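Local coordinates for bifunctional protein PutA (Bdellovibrio bacteriovorus, PDB 5UR2), which probably oxidises proline to glutamate in two steps, pairing a flavin-dependent proline dehydrogenase with an NAD-dependent L-glutamate gamma-semialdehyde dehydrogenase, at residues Lys327-Ala332 against Thr452-Val457. Numbering follows the deposited sequence.
Sequences KAESDA and TPTSPV. With P5F (N-propargylglycine-modified flavin adenine dinucleotide), chain F.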
loop_
_atom_site.group_PDB
_atom_site.type_symbol
_atom_site.label_atom_id
_atom_site.label_comp_id
_atom_site.label_asym_id
_atom_site.label_seq_id
_atom_site.Cartn_x
_atom_site.Cartn_y
_atom_site.Cartn_z
ATOM N N LYS B 327 8.349 -34.013 -20.173
ATOM C CA LYS B 327 9.285 -35.125 -20.024
ATOM C C LYS B 327 9.322 -36.005 -21.276
ATOM O O LYS B 327 10.361 -36.599 -21.589
ATOM C CB LYS B 327 8.936 -35.948 -18.780
ATOM C CG LYS B 327 10.074 -36.893 -18.349
ATOM C CD LYS B 327 9.776 -38.354 -18.765
ATOM C CE LYS B 327 10.937 -39.290 -18.400
ATOM N NZ LYS B 327 10.669 -40.697 -18.857
ATOM N N ALA B 328 8.203 -36.104 -21.997
ATOM C CA ALA B 328 8.188 -36.841 -23.253
ATOM C C ALA B 328 9.105 -36.208 -24.301
ATOM O O ALA B 328 9.622 -36.926 -25.168
ATOM C CB ALA B 328 6.750 -36.966 -23.779
ATOM N N GLU B 329 9.313 -34.882 -24.255
ATOM C CA GLU B 329 10.306 -34.267 -25.143
ATOM C C GLU B 329 11.696 -34.834 -24.893
ATOM O O GLU B 329 12.445 -35.090 -25.840
ATOM C CB GLU B 329 10.367 -32.747 -24.973
ATOM C CG GLU B 329 9.251 -31.959 -25.602
ATOM C CD GLU B 329 9.435 -30.454 -25.426
ATOM O OE1 GLU B 329 9.488 -29.970 -24.270
ATOM O OE2 GLU B 329 9.556 -29.759 -26.458
ATOM N N SER B 330 12.072 -35.023 -23.621
ATOM C CA SER B 330 13.389 -35.590 -23.325
ATOM C C SER B 330 13.509 -37.021 -23.846
ATOM O O SER B 330 14.502 -37.374 -24.497
ATOM C CB SER B 330 13.658 -35.542 -21.825
ATOM O OG SER B 330 13.760 -34.210 -21.385
ATOM N N ASP B 331 12.496 -37.854 -23.588
ATOM C CA ASP B 331 12.517 -39.222 -24.094
ATOM C C ASP B 331 12.616 -39.228 -25.618
ATOM O O ASP B 331 13.470 -39.911 -26.198
ATOM C CB ASP B 331 11.250 -39.966 -23.659
ATOM C CG ASP B 331 11.185 -40.230 -22.145
ATOM O OD1 ASP B 331 12.212 -40.133 -21.430
ATOM O OD2 ASP B 331 10.077 -40.561 -21.674
ATOM N N ALA B 332 11.788 -38.415 -26.283
ATOM C CA ALA B 332 11.775 -38.411 -27.744
ATOM C C ALA B 332 13.110 -37.941 -28.296
ATOM O O ALA B 332 13.621 -38.501 -29.274
ATOM C CB ALA B 332 10.638 -37.531 -28.274
ATOM N N THR B 452 3.817 -32.467 -27.957
ATOM C CA THR B 452 3.674 -31.025 -28.045
ATOM C C THR B 452 4.948 -30.351 -27.558
ATOM O O THR B 452 5.385 -30.613 -26.429
ATOM C CB THR B 452 2.483 -30.578 -27.208
ATOM O OG1 THR B 452 2.628 -31.086 -25.870
ATOM C CG2 THR B 452 1.178 -31.127 -27.812
ATOM N N PRO B 453 5.587 -29.514 -28.359
ATOM C CA PRO B 453 6.828 -28.871 -27.917
ATOM C C PRO B 453 6.580 -27.866 -26.802
ATOM O O PRO B 453 5.481 -27.343 -26.624
ATOM C CB PRO B 453 7.343 -28.160 -29.173
ATOM C CG PRO B 453 6.257 -28.300 -30.218
ATOM C CD PRO B 453 5.059 -28.938 -29.603
ATOM N N THR B 454 7.633 -27.607 -26.039
ATOM C CA THR B 454 7.635 -26.516 -25.079
ATOM C C THR B 454 8.550 -25.410 -25.583
ATOM O O THR B 454 9.426 -25.629 -26.425
ATOM C CB THR B 454 8.098 -26.968 -23.681
ATOM O OG1 THR B 454 9.443 -27.474 -23.750
ATOM C CG2 THR B 454 7.139 -28.018 -23.081
ATOM N N SER B 455 8.347 -24.276 -25.076
ATOM C CA SER B 455 9.175 -23.133 -25.419
ATOM C C SER B 455 10.212 -22.906 -24.330
ATOM O O SER B 455 9.910 -23.086 -23.149
ATOM C CB SER B 455 8.328 -21.862 -25.560
ATOM O OG SER B 455 9.154 -20.695 -25.566
ATOM N N PRO B 456 11.440 -22.502 -24.671
ATOM C CA PRO B 456 12.398 -22.132 -23.618
ATOM C C PRO B 456 12.049 -20.826 -22.923
ATOM O O PRO B 456 12.671 -20.523 -21.905
ATOM C CB PRO B 456 13.732 -22.020 -24.368
ATOM C CG PRO B 456 13.335 -21.676 -25.776
ATOM C CD PRO B 456 12.011 -22.368 -26.021
ATOM N N VAL B 457 11.063 -20.078 -23.423
ATOM C CA VAL B 457 10.701 -18.763 -22.899
ATOM C C VAL B 457 9.584 -18.918 -21.876
ATOM O O VAL B 457 8.507 -19.428 -22.198
ATOM C CB VAL B 457 10.259 -17.815 -24.026
ATOM C CG1 VAL B 457 9.816 -16.471 -23.424
ATOM C CG2 VAL B 457 11.377 -17.622 -25.075
HETATM P PA P5F F . 13.482 -41.706 -16.959
HETATM O O1A P5F F . 12.987 -42.412 -18.266
HETATM O O2A P5F F . 12.574 -41.667 -15.833
HETATM O O5B P5F F . 13.800 -40.242 -17.107
HETATM C C5B P5F F . 13.905 -39.308 -16.039
HETATM C C4B P5F F . 14.579 -38.035 -16.575
HETATM O O4B P5F F . 13.744 -37.261 -17.402
HETATM C C3B P5F F . 15.087 -37.058 -15.555
HETATM O O3B P5F F . 16.274 -37.454 -14.984
HETATM C C2B P5F F . 15.227 -35.818 -16.344
HETATM O O2B P5F F . 16.421 -35.857 -17.048
HETATM C C1B P5F F . 14.095 -35.909 -17.304
HETATM N N9A P5F F . 12.919 -35.177 -16.907
HETATM C C8A P5F F . 12.179 -35.317 -15.741
HETATM N N7A P5F F . 11.152 -34.459 -15.783
HETATM C C5A P5F F . 11.175 -33.740 -16.979
HETATM C C6A P5F F . 10.397 -32.731 -17.543
HETATM N N6A P5F F . 9.245 -32.223 -16.854
HETATM N N1A P5F F . 10.713 -32.216 -18.747
HETATM C C2A P5F F . 11.784 -32.665 -19.436
HETATM N N3A P5F F . 12.582 -33.631 -18.898
HETATM C C4A P5F F . 12.314 -34.183 -17.707
HETATM N N1 P5F F . 23.174 -37.128 -15.693
HETATM C C2 P5F F . 23.898 -35.946 -16.095
HETATM O O2 P5F F . 23.185 -34.788 -16.308
HETATM N N3 P5F F . 25.318 -35.976 -16.279
HETATM C C4 P5F F . 26.079 -37.153 -16.072
HETATM O O4 P5F F . 27.465 -37.111 -16.271
HETATM C C4X P5F F . 25.318 -38.399 -15.638
HETATM N N5 P5F F . 26.012 -39.631 -15.266
HETATM C C5X P5F F . 25.200 -40.863 -15.296
HETATM C C6 P5F F . 25.867 -42.189 -15.482
HETATM C C7 P5F F . 25.083 -43.364 -15.598
HETATM C C7M P5F F . 25.771 -44.699 -15.787
HETATM C C8 P5F F . 23.659 -43.293 -15.542
HETATM C C8M P5F F . 22.794 -44.522 -15.666
HETATM C C9 P5F F . 23.020 -42.043 -15.369
HETATM C C9A P5F F . 23.836 -40.802 -15.242
HETATM N N10 P5F F . 23.171 -39.507 -15.086
HETATM C C10 P5F F . 23.927 -38.346 -15.466
HETATM C "C1'" P5F F . 21.732 -39.376 -14.744
HETATM C "C2'" P5F F . 20.825 -39.506 -15.969
HETATM O "O2'" P5F F . 21.015 -38.405 -16.773
HETATM C "C3'" P5F F . 19.334 -39.649 -15.654
HETATM O "O3'" P5F F . 18.913 -38.510 -15.003
HETATM C "C4'" P5F F . 18.971 -40.841 -14.780
HETATM O "O4'" P5F F . 19.916 -41.827 -15.019
HETATM C "C5'" P5F F . 17.521 -41.342 -14.913
HETATM O "O5'" P5F F . 17.031 -41.333 -16.240
HETATM P P P5F F . 16.120 -42.493 -16.914
HETATM O O1P P5F F . 16.225 -42.700 -18.473
HETATM O O2P P5F F . 16.488 -43.710 -15.985
HETATM O O3P P5F F . 14.653 -42.247 -16.219
HETATM C C21 P5F F . 27.106 -38.630 -13.110
HETATM C C22 P5F F . 26.644 -39.188 -14.250
HETATM C C23 P5F F . 27.998 -37.376 -13.136
#
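Glu329 and Thr454 join the first turn of helix 327-343, one of the helices around the proline dehydrogenase beta-alpha barrel, to the irregular linker that follows helix 440-444. Evidence that a single side chain carries the link comes from following Glu329 outward. Its CB leaves the helix toward the linker, and Glu329 CG, placed anti to the carbonyl carbon (chi1 -76°), comes no nearer than 4.2 Å to Thr452 O. With chi2 at -178° the chain runs straight on, delivering the carboxylate to the backbone of Pro453 and Thr454. There the two oxygens divide the work. Glu329 OE1 accepts from Thr454 OG1 at 2.5 Å, a short separation, through its syn lone pair, while Thr454 CG2 packs 3.3 Å from Glu329 OE1. Glu329 OE2 accepts from Thr454 N at 2.9 Å, a nearly straight bond that nevertheless arrives from above the carboxylate plane, 49° out of it. Glu329 OE2 also lies 3.2 Å from Pro453 CA. Two bonds to one residue thus fix both the place and the rotation of the buried carboxylate. Arg277 hydrogen-bonds to Thr454 OG1 as well, and its positive charge would be expected to favour an ionised Glu329.

Glu329 leaves the flank of the helix, whereas the adenine and phosphate of the modified flavin adenine dinucleotide lie beyond its N-terminal end. Lys327 lays CB and CG against the adenine, and Lys327 NZ donates to phosphate oxygen O1A at 2.9 Å. Asp331 OD2 forms a salt bridge to the same NZ, while Asp331 OD1 pairs with Lys303. Next to Glu329 in sequence, Ser330 donates a hydrogen bond from Ser330 OG to N3A of the adenine, 2.8 Å away.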